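Protein DltD (Streptococcus thermophilus LMG 18311, PDB 7DXM) probably acts as the terminal O-acyltransfer protein of the dlt operon, serving the D-alanylation of lipoteichoic acid in cell wall biogenesis. Local coordinates at residues G96-V101 with T286-V291; I153-Q158 with T174-M179; F238-R243 with Q343-M348; Y265-E270 with G386-P391. All coordinates share one frame; numbering follows the deposited sequence.

Contact 1 lies in the middle of the parallel sheet, pairing two inner strands, and the chain between its strands contains contact 2, whose nearest atoms lie about 20 Å from it. Contact 3 carries D344 and H347 of the probable catalytic triad, completed by S46; its nearest atoms come within about 5 Å of contact 1, although the two centres are about 25 Å apart. Contact 4, on the surface, also approaches contact 1 to about 5 Å between nearest atoms, and its residues 265-270 lead into helix 270-283, which covers one face of the sheet. Contacts 2 and 3 lie on opposite sides of the chain's centre, about 45 Å apart between centres, leaving contact 2 remote from the presumed active site.

Contact 1: residues G96-V101 with T286-V291; sequences GTAVYV and TNVIFV
G96 through V101 and T286 through V291 run side by side as neighbouring strands in the middle of the parallel sheet, the doubly wound alpha/beta core expected of an SGNH-hydrolase relative. Five backbone bonds join them, alternating in direction: G96 O takes N287 N at 2.9 Å in a nearly straight bond (174° at the hydrogen), N287 O takes A98 N, A98 O takes I289 N at 3.1 Å, I289 O takes Y100 N, and Y100 O takes V291 N at 3.0 Å, this donor lying above the carbonyl plane. The alternate peptides turn outward, V99 and V101 bonding to strand 39-43 and F290 to N328, while T286 O bonds to Y373 OH. The side chains, buried between helix layers, are mostly apolar, and the beta-branched valines suit extended backbone. V99, I289 and V291 share the face covered by helix 351-365; V99 CG1 meets V291 CG2 at 3.7 Å. On the opposite face, covered by helix 270-283, Y100 CB sits 3.8 Å from V288 CG1, and the Y100 and F290 rings are inclined at 54°. Y100 OH bonds to S79 OG, and T286 OG1 to L93 O. T286 CG2, anti to the backbone N, lies 4.0 Å from A98 CB.

Contact 2: residues I153-Q158 with T174-M179; sequences ITMKSQ and TYIQFM
M155 reaches Y175 because its CG stands anti to the carbonyl carbon (chi1 -64°), and Q158 folds back toward the same ring through a bend that places its CD (chi2 79°). M155 CG comes within 3.5 Å of Y175 CE2, neither squarely over the face nor at the edge. Farther out, M155 SD lies 5.0 Å from the centroid of the Y175 ring, an oblique Met-aromatic contact, and 4.0 Å from I176 CG1. The chain ends with M155 CE 4.1 Å from M179 CB, so one long, flexible, apolar side chain serves three residues on one side of the helix. Q158 divides its work: its CG packs against I176 CD1 at 3.5 Å, while its NE2 sits at the edge of the Y175 ring, 3.6 Å from CD2, the amide and ring planes 38° apart. That nitrogen also makes a weak hydrogen bond to D172 OD1. Glutamine fits here, its methylenes packing on I176 while its amide reaches the ring edge and D172. M155 is the N-cap residue of helix 156-163, which thus begins against the long helix 170-194. Helix 123-131 packs on both partners, L126 touching M155, and L130 and S131 touching I176.

Contact 3: residues F238-R243 with Q343-M348; sequences FGIDDR and QDTIHM
Q343 meets D241 through its backbone: Q343 O accepts the D241 N-H at 3.0 Å, with the donor nearly along the C=O axis. D241 CB packs beside it, 3.4 Å from the same Q343 O. The D241 carboxylate faces its own helix instead, as aspartate at an N-cap commonly does; D241 OD1 takes R243 N in a weak capping bond at the start of helix 242-249. D344 follows, its peptide lying against I240, whose CG1, anti to the carbonyl carbon (chi1 -69°), is 4.0 Å from D344 O. D344 OD2 is paired with R50 NE in a salt bridge, though this oxygen's position is less sure; a bound sulfate, probably from the crystallisation liquor, lies about 5 Å from the side chain. D344 begins the D-x-x-H sequence that in SGNH hydrolases supplies the acid and base of a Ser-His-Asp triad, so D344 and H347 probably have these roles here. Next, T345 CG2 and I240 CD1 are 3.6 Å apart, their side chains set obliquely, and W299 and L249 touch both, an apolar setting that suits a branched aliphatic chain. I346 lays its CG1 over one face of the H347 imidazole, toward the rim. H347 O accepts Q343 N at 2.8 Å and D344 N at 3.3 Å. The H347 ring is hydrogen-bonded through NE2 to S46 OG; its weak ND1 bond to D344 OD2 shares the doubt over that oxygen.

Contact 4: residues Y265-E270 with G386-P391; sequences YEVSQE and GYTGTP
E266 and T388 meet with their side chains crossing at about a right angle, where the end of helix 382-386 and the loop that follows lie against the loop leading into helix 270-283. This is a contact at the protein surface, made without a hydrogen bond between the two segments. Beyond CG the glutamate is extended, and its OE2 lies 3.2 Å from T388 CG2, while E266 CB is 3.9 Å from the same methyl. The T388 methyl thus meets both E266 CB and the OE2 end of the carboxylate, and its CG2 also comes within 4.2 Å of V267 CG2. V267 directs its other branch to the helix end: with CG1 anti to the backbone N (chi1 -162°), that methyl rests 3.5 Å from G386 CA, at the last residue of helix 382-386. Next to V267, S268 OG accepts E270 N at 3.0 Å, a capping bond at the entry to helix 270-283, and also bonds to T108 O. Serine suits this place because its short hydroxyl can reach that amide. Y387 turns away from the loop, its OH donating to T390 O. K316 of helix 307-322 bridges the two backbones, its NZ hydrogen-bonded to both E266 O and Y387 O.

Contact 1: residues G96-V101 with T286-V291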
loop_
_atom_site.group_PDB
_atom_site.type_symbol
_atom_site.label_atom_id
_atom_site.label_comp_id
_atom_site.label_asym_id
_atom_site.label_seq_id
_atom_site.Cartn_x
_atom_site.Cartn_y
_atom_site.Cartn_z
ATOM N N GLY A 96 2.428 -14.332 8.876
ATOM C CA GLY A 96 2.665 -14.230 7.454
ATOM C C GLY A 96 3.805 -13.287 7.097
ATOM O O GLY A 96 4.496 -12.740 7.949
ATOM N N THR A 97 3.999 -13.098 5.800
ATOM C CA THR A 97 5.006 -12.140 5.357
ATOM C C THR A 97 4.376 -11.215 4.317
ATOM O O THR A 97 3.572 -11.647 3.493
ATOM C CB THR A 97 6.338 -12.845 4.823
ATOM O OG1 THR A 97 6.034 -14.043 4.099
ATOM C CG2 THR A 97 7.311 -13.236 5.974
ATOM N N ALA A 98 4.708 -9.929 4.384
ATOM C CA ALA A 98 3.976 -8.926 3.627
ATOM C C ALA A 98 4.908 -7.794 3.229
ATOM O O ALA A 98 5.866 -7.480 3.949
ATOM C CB ALA A 98 2.807 -8.367 4.446
ATOM N N VAL A 99 4.618 -7.176 2.077
ATOM C CA VAL A 99 5.314 -5.959 1.652
ATOM C C VAL A 99 4.351 -4.800 1.821
ATOM O O VAL A 99 3.176 -4.919 1.477
ATOM C CB VAL A 99 5.798 -6.036 0.192
ATOM C CG1 VAL A 99 6.452 -4.740 -0.227
ATOM C CG2 VAL A 99 6.725 -7.181 0.031
ATOM N N TYR A 100 4.832 -3.682 2.344
ATOM C CA TYR A 100 3.953 -2.534 2.537
ATOM C C TYR A 100 4.674 -1.257 2.135
ATOM O O TYR A 100 5.547 -0.785 2.869
ATOM C CB TYR A 100 3.476 -2.442 3.976
ATOM C CG TYR A 100 2.361 -1.440 4.162
ATOM C CD1 TYR A 100 2.624 -0.077 4.253
ATOM C CD2 TYR A 100 1.035 -1.862 4.254
ATOM C CE1 TYR A 100 1.599 0.832 4.439
ATOM C CE2 TYR A 100 0.002 -0.963 4.440
ATOM C CZ TYR A 100 0.285 0.390 4.539
ATOM O OH TYR A 100 -0.737 1.309 4.716
ATOM N N VAL A 101 4.295 -0.693 0.989
ATOM C CA VAL A 101 4.855 0.572 0.529
ATOM C C VAL A 101 4.170 1.694 1.291
ATOM O O VAL A 101 2.939 1.805 1.278
ATOM C CB VAL A 101 4.664 0.755 -0.979
ATOM C CG1 VAL A 101 5.548 1.871 -1.459
ATOM C CG2 VAL A 101 4.925 -0.534 -1.715
ATOM N N THR A 286 2.710 -10.523 11.929
ATOM C CA THR A 286 3.090 -10.496 10.531
ATOM C C THR A 286 4.462 -9.863 10.380
ATOM O O THR A 286 4.797 -8.888 11.065
ATOM C CB THR A 286 2.070 -9.734 9.696
ATOM O OG1 THR A 286 0.811 -10.410 9.783
ATOM C CG2 THR A 286 2.534 -9.653 8.233
ATOM N N ASN A 287 5.255 -10.425 9.486
ATOM C CA ASN A 287 6.595 -9.932 9.245
ATOM C C ASN A 287 6.598 -9.157 7.927
ATOM O O ASN A 287 6.347 -9.719 6.850
ATOM C CB ASN A 287 7.590 -11.084 9.252
ATOM C CG ASN A 287 8.998 -10.597 9.262
ATOM O OD1 ASN A 287 9.306 -9.573 9.885
ATOM N ND2 ASN A 287 9.868 -11.297 8.541
ATOM N N VAL A 288 6.873 -7.864 8.022
ATOM C CA VAL A 288 6.640 -6.935 6.933
ATOM C C VAL A 288 7.947 -6.255 6.609
ATOM O O VAL A 288 8.757 -6.004 7.506
ATOM C CB VAL A 288 5.578 -5.884 7.307
ATOM C CG1 VAL A 288 5.164 -5.125 6.095
ATOM C CG2 VAL A 288 4.367 -6.537 7.975
ATOM N N ILE A 289 8.160 -5.973 5.332
ATOM C CA ILE A 289 9.187 -5.034 4.897
ATOM C C ILE A 289 8.470 -3.809 4.349
ATOM O O ILE A 289 7.576 -3.928 3.495
ATOM C CB ILE A 289 10.146 -5.654 3.862
ATOM C CG1 ILE A 289 11.241 -4.663 3.490
ATOM C CG2 ILE A 289 9.421 -6.151 2.601
ATOM C CD1 ILE A 289 12.273 -5.249 2.541
ATOM N N PHE A 290 8.833 -2.641 4.867
ATOM C CA PHE A 290 8.187 -1.387 4.508
ATOM C C PHE A 290 9.028 -0.656 3.466
ATOM O O PHE A 290 10.209 -0.376 3.695
ATOM C CB PHE A 290 7.961 -0.526 5.755
ATOM C CG PHE A 290 6.997 -1.142 6.741
ATOM C CD1 PHE A 290 7.434 -2.060 7.684
ATOM C CD2 PHE A 290 5.643 -0.838 6.704
ATOM C CE1 PHE A 290 6.527 -2.639 8.592
ATOM C CE2 PHE A 290 4.744 -1.415 7.607
ATOM C CZ PHE A 290 5.180 -2.309 8.543
ATOM N N VAL A 291 8.439 -0.363 2.316
ATOM C CA VAL A 291 9.189 0.246 1.224
ATOM C C VAL A 291 8.900 1.735 1.201
ATOM O O VAL A 291 7.731 2.139 1.197
ATOM C CB VAL A 291 8.839 -0.385 -0.131
ATOM C CG1 VAL A 291 9.793 0.152 -1.178
ATOM C CG2 VAL A 291 8.887 -1.921 -0.067
#

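Contact 2: residues I153-Q158 with T174-M179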
loop_
_atom_site.group_PDB
_atom_site.type_symbol
_atom_site.label_atom_id
_atom_site.label_comp_id
_atom_site.label_asym_id
_atom_site.label_seq_id
_atom_site.Cartn_x
_atom_site.Cartn_y
_atom_site.Cartn_z
ATOM N N ILE A 153 -23.472 7.023 8.152
ATOM C CA ILE A 153 -22.893 5.690 8.178
ATOM C C ILE A 153 -23.967 4.745 8.694
ATOM O O ILE A 153 -24.820 5.134 9.499
ATOM C CB ILE A 153 -21.646 5.676 9.085
ATOM C CG1 ILE A 153 -20.726 4.479 8.878
ATOM C CG2 ILE A 153 -22.044 5.681 10.508
ATOM C CD1 ILE A 153 -19.927 4.514 7.681
ATOM N N THR A 154 -23.946 3.501 8.228
ATOM C CA THR A 154 -24.814 2.567 8.914
ATOM C C THR A 154 -24.120 2.136 10.191
ATOM O O THR A 154 -22.909 2.289 10.336
ATOM C CB THR A 154 -25.129 1.366 8.042
ATOM O OG1 THR A 154 -26.398 0.788 8.427
ATOM C CG2 THR A 154 -24.006 0.333 8.156
ATOM N N MET A 155 -24.894 1.602 11.132
ATOM C CA MET A 155 -24.340 1.181 12.430
ATOM C C MET A 155 -23.570 2.325 13.085
ATOM O O MET A 155 -22.495 2.133 13.657
ATOM C CB MET A 155 -23.446 -0.060 12.290
ATOM C CG MET A 155 -24.178 -1.300 11.812
ATOM S SD MET A 155 -23.149 -2.781 11.670
ATOM C CE MET A 155 -22.824 -2.865 9.897
ATOM N N LYS A 156 -24.119 3.537 12.973
ATOM C CA LYS A 156 -23.448 4.703 13.535
ATOM C C LYS A 156 -23.411 4.642 15.054
ATOM O O LYS A 156 -22.426 5.074 15.665
ATOM C CB LYS A 156 -24.134 5.989 13.082
ATOM C CG LYS A 156 -23.290 7.253 13.232
ATOM C CD LYS A 156 -24.111 8.529 12.956
ATOM C CE LYS A 156 -23.410 9.788 13.522
ATOM N NZ LYS A 156 -24.311 10.968 13.824
ATOM N N SER A 157 -24.471 4.144 15.696
ATOM C CA SER A 157 -24.458 4.143 17.153
ATOM C C SER A 157 -23.301 3.300 17.658
ATOM O O SER A 157 -22.504 3.753 18.492
ATOM C CB SER A 157 -25.782 3.636 17.716
ATOM O OG SER A 157 -25.663 2.282 18.100
ATOM N N GLN A 158 -23.162 2.089 17.110
ATOM C CA GLN A 158 -22.084 1.203 17.526
ATOM C C GLN A 158 -20.724 1.842 17.304
ATOM O O GLN A 158 -19.841 1.743 18.159
ATOM C CB GLN A 158 -22.175 -0.117 16.774
ATOM C CG GLN A 158 -23.386 -0.935 17.138
ATOM C CD GLN A 158 -24.633 -0.454 16.452
ATOM O OE1 GLN A 158 -24.615 0.544 15.720
ATOM N NE2 GLN A 158 -25.734 -1.160 16.681
ATOM N N THR A 174 -25.078 -8.869 18.690
ATOM C CA THR A 174 -25.851 -9.758 17.814
ATOM C C THR A 174 -26.119 -9.097 16.464
ATOM O O THR A 174 -25.977 -9.735 15.406
ATOM C CB THR A 174 -27.168 -10.210 18.463
ATOM O OG1 THR A 174 -27.936 -9.073 18.883
ATOM C CG2 THR A 174 -26.902 -11.141 19.644
ATOM N N TYR A 175 -26.475 -7.810 16.482
ATOM C CA TYR A 175 -26.730 -7.104 15.235
ATOM C C TYR A 175 -25.502 -7.153 14.339
ATOM O O TYR A 175 -25.596 -7.476 13.144
ATOM C CB TYR A 175 -27.144 -5.661 15.537
ATOM C CG TYR A 175 -27.433 -4.783 14.330
ATOM C CD1 TYR A 175 -28.292 -5.190 13.335
ATOM C CD2 TYR A 175 -26.840 -3.531 14.205
ATOM C CE1 TYR A 175 -28.549 -4.385 12.260
ATOM C CE2 TYR A 175 -27.094 -2.716 13.128
ATOM C CZ TYR A 175 -27.954 -3.150 12.152
ATOM O OH TYR A 175 -28.215 -2.339 11.065
ATOM N N ILE A 176 -24.326 -6.899 14.924
ATOM C CA ILE A 176 -23.119 -6.747 14.122
ATOM C C ILE A 176 -22.662 -8.095 13.569
ATOM O O ILE A 176 -22.192 -8.172 12.424
ATOM C CB ILE A 176 -21.999 -6.074 14.926
ATOM C CG1 ILE A 176 -22.318 -4.600 15.161
ATOM C CG2 ILE A 176 -20.703 -6.160 14.194
ATOM C CD1 ILE A 176 -22.024 -4.140 16.549
ATOM N N GLN A 177 -22.821 -9.193 14.339
ATOM C CA GLN A 177 -22.435 -10.492 13.775
ATOM C C GLN A 177 -23.428 -10.927 12.690
ATOM O O GLN A 177 -23.048 -11.591 11.718
ATOM C CB GLN A 177 -22.299 -11.566 14.862
ATOM C CG GLN A 177 -23.324 -11.622 16.014
ATOM C CD GLN A 177 -23.142 -12.884 16.943
ATOM O OE1 GLN A 177 -22.975 -14.024 16.443
ATOM N NE2 GLN A 177 -23.124 -12.662 18.296
ATOM N N PHE A 178 -24.689 -10.492 12.795
ATOM C CA PHE A 178 -25.660 -10.816 11.756
ATOM C C PHE A 178 -25.329 -10.090 10.457
ATOM O O PHE A 178 -25.373 -10.675 9.355
ATOM C CB PHE A 178 -27.042 -10.441 12.236
ATOM C CG PHE A 178 -28.132 -10.981 11.383
ATOM C CD1 PHE A 178 -28.515 -12.302 11.503
ATOM C CD2 PHE A 178 -28.810 -10.158 10.495
ATOM C CE1 PHE A 178 -29.543 -12.822 10.738
ATOM C CE2 PHE A 178 -29.850 -10.662 9.725
ATOM C CZ PHE A 178 -30.217 -12.007 9.848
ATOM N N MET A 179 -24.999 -8.800 10.571
ATOM C CA MET A 179 -24.607 -8.054 9.383
ATOM C C MET A 179 -23.269 -8.545 8.840
ATOM O O MET A 179 -23.067 -8.594 7.625
ATOM C CB MET A 179 -24.579 -6.563 9.694
ATOM C CG MET A 179 -25.977 -5.963 9.881
ATOM S SD MET A 179 -27.337 -6.801 9.020
ATOM C CE MET A 179 -26.935 -6.540 7.290
#

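Contact 3: residues F238-R243 with Q343-M348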
loop_
_atom_site.group_PDB
_atom_site.type_symbol
_atom_site.label_atom_id
_atom_site.label_comp_id
_atom_site.label_asym_id
_atom_site.label_seq_id
_atom_site.Cartn_x
_atom_site.Cartn_y
_atom_site.Cartn_z
ATOM N N PHE A 238 12.827 15.027 -18.059
ATOM C CA PHE A 238 12.648 14.583 -16.685
ATOM C C PHE A 238 12.858 13.083 -16.532
ATOM O O PHE A 238 12.853 12.579 -15.401
ATOM C CB PHE A 238 11.252 14.965 -16.190
ATOM C CG PHE A 238 11.086 16.429 -15.859
ATOM C CD1 PHE A 238 11.493 16.931 -14.613
ATOM C CD2 PHE A 238 10.489 17.299 -16.771
ATOM C CE1 PHE A 238 11.319 18.280 -14.295
ATOM C CE2 PHE A 238 10.317 18.644 -16.460
ATOM C CZ PHE A 238 10.728 19.136 -15.226
ATOM N N GLY A 239 13.062 12.377 -17.647
ATOM C CA GLY A 239 13.065 10.930 -17.674
ATOM C C GLY A 239 11.743 10.397 -17.174
ATOM O O GLY A 239 11.711 9.485 -16.345
ATOM N N ILE A 240 10.645 10.979 -17.654
ATOM C CA ILE A 240 9.296 10.567 -17.287
ATOM C C ILE A 240 8.688 9.833 -18.464
ATOM O O ILE A 240 8.870 10.238 -19.618
ATOM C CB ILE A 240 8.432 11.766 -16.871
ATOM C CG1 ILE A 240 8.951 12.312 -15.551
ATOM C CG2 ILE A 240 7.014 11.334 -16.700
ATOM C CD1 ILE A 240 8.234 13.505 -15.074
ATOM N N ASP A 241 7.998 8.731 -18.172
ATOM C CA ASP A 241 7.420 7.898 -19.221
ATOM C C ASP A 241 6.595 8.737 -20.193
ATOM O O ASP A 241 5.881 9.664 -19.795
ATOM C CB ASP A 241 6.560 6.786 -18.616
ATOM C CG ASP A 241 5.884 5.954 -19.670
ATOM O OD1 ASP A 241 4.882 6.443 -20.239
ATOM O OD2 ASP A 241 6.356 4.819 -19.943
ATOM N N ASP A 242 6.723 8.401 -21.479
ATOM C CA ASP A 242 6.108 9.191 -22.542
ATOM C C ASP A 242 4.610 9.369 -22.311
ATOM O O ASP A 242 4.101 10.502 -22.264
ATOM C CB ASP A 242 6.382 8.528 -23.896
ATOM C CG ASP A 242 7.808 8.763 -24.396
ATOM O OD1 ASP A 242 8.472 9.696 -23.885
ATOM O OD2 ASP A 242 8.261 8.031 -25.309
ATOM N N ARG A 243 3.891 8.254 -22.137
ATOM C CA ARG A 243 2.443 8.322 -21.990
ATOM C C ARG A 243 2.053 9.137 -20.761
ATOM O O ARG A 243 1.191 10.010 -20.846
ATOM C CB ARG A 243 1.837 6.921 -21.913
ATOM C CG ARG A 243 0.337 6.974 -22.150
ATOM C CD ARG A 243 -0.301 5.644 -22.566
ATOM N NE ARG A 243 0.617 4.750 -23.274
ATOM C CZ ARG A 243 0.286 3.554 -23.767
ATOM N NH1 ARG A 243 -0.960 3.090 -23.645
ATOM N NH2 ARG A 243 1.211 2.821 -24.387
ATOM N N GLN A 343 9.784 5.699 -12.847
ATOM C CA GLN A 343 9.106 5.581 -14.134
ATOM C C GLN A 343 8.266 6.809 -14.457
ATOM O O GLN A 343 8.159 7.200 -15.622
ATOM C CB GLN A 343 8.231 4.331 -14.166
ATOM C CG GLN A 343 7.595 4.138 -15.535
ATOM C CD GLN A 343 6.751 2.892 -15.645
ATOM O OE1 GLN A 343 7.225 1.790 -15.386
ATOM N NE2 GLN A 343 5.487 3.059 -16.034
ATOM N N ASP A 344 7.668 7.419 -13.438
ATOM C CA ASP A 344 6.902 8.654 -13.572
ATOM C C ASP A 344 7.582 9.705 -12.718
ATOM O O ASP A 344 8.809 9.703 -12.553
ATOM C CB ASP A 344 5.489 8.545 -12.990
ATOM C CG ASP A 344 4.732 7.351 -13.476
ATOM O OD1 ASP A 344 4.719 7.041 -14.715
ATOM O OD2 ASP A 344 4.130 6.721 -12.574
ATOM N N THR A 345 6.741 10.575 -12.144
ATOM C CA THR A 345 7.169 11.598 -11.204
ATOM C C THR A 345 7.430 11.012 -9.822
ATOM O O THR A 345 8.496 11.238 -9.248
ATOM C CB THR A 345 6.107 12.691 -11.114
ATOM O OG1 THR A 345 4.896 12.130 -10.596
ATOM C CG2 THR A 345 5.820 13.274 -12.478
ATOM N N ILE A 346 6.466 10.272 -9.261
ATOM C CA ILE A 346 6.561 9.801 -7.876
ATOM C C ILE A 346 6.453 8.287 -7.740
ATOM O O ILE A 346 6.281 7.773 -6.626
ATOM C CB ILE A 346 5.485 10.456 -7.001
ATOM C CG1 ILE A 346 4.097 10.066 -7.509
ATOM C CG2 ILE A 346 5.663 11.915 -6.986
ATOM C CD1 ILE A 346 3.048 10.239 -6.461
ATOM N N HIS A 347 6.527 7.568 -8.861
ATOM C CA HIS A 347 6.409 6.113 -8.890
ATOM C C HIS A 347 7.672 5.511 -9.485
ATOM O O HIS A 347 8.105 5.917 -10.572
ATOM C CB HIS A 347 5.203 5.662 -9.711
ATOM C CG HIS A 347 3.912 6.277 -9.277
ATOM N ND1 HIS A 347 3.290 7.281 -9.989
ATOM C CD2 HIS A 347 3.119 6.027 -8.209
ATOM C CE1 HIS A 347 2.171 7.627 -9.378
ATOM N NE2 HIS A 347 2.043 6.879 -8.297
ATOM N N MET A 348 8.252 4.540 -8.786
ATOM C CA MET A 348 9.475 3.925 -9.278
ATOM C C MET A 348 9.162 2.926 -10.371
ATOM O O MET A 348 8.069 2.367 -10.442
ATOM C CB MET A 348 10.236 3.246 -8.135
ATOM C CG MET A 348 9.367 2.924 -6.927
ATOM S SD MET A 348 10.384 2.448 -5.506
ATOM C CE MET A 348 11.211 3.938 -5.103
#

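Contact 4: residues Y265-E270 with G386-P391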
loop_
_atom_site.group_PDB
_atom_site.type_symbol
_atom_site.label_atom_id
_atom_site.label_comp_id
_atom_site.label_asym_id
_atom_site.label_seq_id
_atom_site.Cartn_x
_atom_site.Cartn_y
_atom_site.Cartn_z
ATOM N N TYR A 265 4.826 16.996 3.993
ATOM C CA TYR A 265 4.233 15.720 4.388
ATOM C C TYR A 265 4.461 15.404 5.871
ATOM O O TYR A 265 4.319 14.242 6.287
ATOM C CB TYR A 265 4.793 14.596 3.528
ATOM C CG TYR A 265 4.602 14.810 2.064
ATOM C CD1 TYR A 265 3.336 14.979 1.543
ATOM C CD2 TYR A 265 5.681 14.804 1.186
ATOM C CE1 TYR A 265 3.139 15.157 0.180
ATOM C CE2 TYR A 265 5.493 14.981 -0.182
ATOM C CZ TYR A 265 4.209 15.158 -0.676
ATOM O OH TYR A 265 3.953 15.322 -2.020
ATOM N N GLU A 266 4.822 16.417 6.672
ATOM C CA GLU A 266 5.257 16.208 8.046
ATOM C C GLU A 266 4.115 16.203 9.040
ATOM O O GLU A 266 4.264 15.654 10.137
ATOM C CB GLU A 266 6.234 17.291 8.461
ATOM C CG GLU A 266 7.633 17.119 7.919
ATOM C CD GLU A 266 8.627 18.072 8.590
ATOM O OE1 GLU A 266 9.412 18.702 7.847
ATOM O OE2 GLU A 266 8.616 18.192 9.843
ATOM N N VAL A 267 2.986 16.815 8.699
ATOM C CA VAL A 267 1.787 16.748 9.522
ATOM C C VAL A 267 0.714 16.027 8.719
ATOM O O VAL A 267 0.407 16.424 7.581
ATOM C CB VAL A 267 1.312 18.139 9.953
ATOM C CG1 VAL A 267 0.381 18.017 11.132
ATOM C CG2 VAL A 267 2.497 18.999 10.286
ATOM N N SER A 268 0.160 14.963 9.302
ATOM C CA SER A 268 -0.881 14.200 8.639
ATOM C C SER A 268 -1.577 13.300 9.643
ATOM O O SER A 268 -0.952 12.796 10.578
ATOM C CB SER A 268 -0.308 13.355 7.517
ATOM O OG SER A 268 -1.373 12.777 6.796
ATOM N N GLN A 269 -2.882 13.103 9.441
ATOM C CA GLN A 269 -3.570 12.078 10.220
ATOM C C GLN A 269 -3.149 10.685 9.784
ATOM O O GLN A 269 -3.391 9.709 10.515
ATOM C CB GLN A 269 -5.090 12.228 10.087
ATOM C CG GLN A 269 -5.718 13.229 11.043
ATOM C CD GLN A 269 -7.234 13.213 10.962
ATOM O OE1 GLN A 269 -7.830 13.659 9.958
ATOM N NE2 GLN A 269 -7.873 12.682 12.019
ATOM N N GLU A 270 -2.530 10.606 8.597
ATOM C CA GLU A 270 -2.060 9.358 8.020
ATOM C C GLU A 270 -1.035 8.688 8.918
ATOM O O GLU A 270 -0.881 7.469 8.861
ATOM C CB GLU A 270 -1.496 9.653 6.628
ATOM C CG GLU A 270 -0.796 8.527 5.896
ATOM C CD GLU A 270 -1.701 7.367 5.533
ATOM O OE1 GLU A 270 -2.950 7.518 5.553
ATOM O OE2 GLU A 270 -1.148 6.290 5.229
ATOM N N GLY A 386 0.738 16.005 14.694
ATOM C CA GLY A 386 1.330 17.291 14.376
ATOM C C GLY A 386 2.807 17.464 14.701
ATOM O O GLY A 386 3.421 18.452 14.264
ATOM N N TYR A 387 3.387 16.508 15.442
ATOM C CA TYR A 387 4.750 16.649 15.956
ATOM C C TYR A 387 5.767 16.834 14.827
ATOM O O TYR A 387 5.719 16.129 13.819
ATOM C CB TYR A 387 5.115 15.429 16.822
ATOM C CG TYR A 387 6.466 15.579 17.495
ATOM C CD1 TYR A 387 7.646 15.333 16.801
ATOM C CD2 TYR A 387 6.563 15.967 18.834
ATOM C CE1 TYR A 387 8.877 15.481 17.404
ATOM C CE2 TYR A 387 7.805 16.134 19.446
ATOM C CZ TYR A 387 8.959 15.895 18.711
ATOM O OH TYR A 387 10.209 16.035 19.271
ATOM N N THR A 388 6.695 17.791 15.002
ATOM C CA THR A 388 7.700 18.092 13.989
ATOM C C THR A 388 9.092 18.360 14.554
ATOM O O THR A 388 9.997 18.756 13.794
ATOM C CB THR A 388 7.256 19.294 13.144
ATOM O OG1 THR A 388 6.573 20.242 13.974
ATOM C CG2 THR A 388 6.342 18.809 12.050
ATOM N N GLY A 389 9.283 18.196 15.856
ATOM C CA GLY A 389 10.610 18.240 16.412
ATOM C C GLY A 389 11.351 16.959 16.081
ATOM O O GLY A 389 10.994 16.203 15.178
ATOM N N THR A 390 12.393 16.715 16.840
ATOM C CA THR A 390 13.183 15.518 16.630
ATOM C C THR A 390 12.341 14.301 17.028
ATOM O O THR A 390 11.762 14.274 18.122
ATOM C CB THR A 390 14.512 15.565 17.393
ATOM O OG1 THR A 390 15.387 14.523 16.941
ATOM C CG2 THR A 390 14.358 15.477 18.901
ATOM N N PRO A 391 12.195 13.310 16.139
ATOM C CA PRO A 391 11.351 12.128 16.440
ATOM C C PRO A 391 11.765 11.382 17.701
ATOM O O PRO A 391 10.898 10.854 18.402
ATOM C CB PRO A 391 11.530 11.288 15.171
ATOM C CG PRO A 391 11.780 12.332 14.044
ATOM C CD PRO A 391 12.618 13.380 14.720
#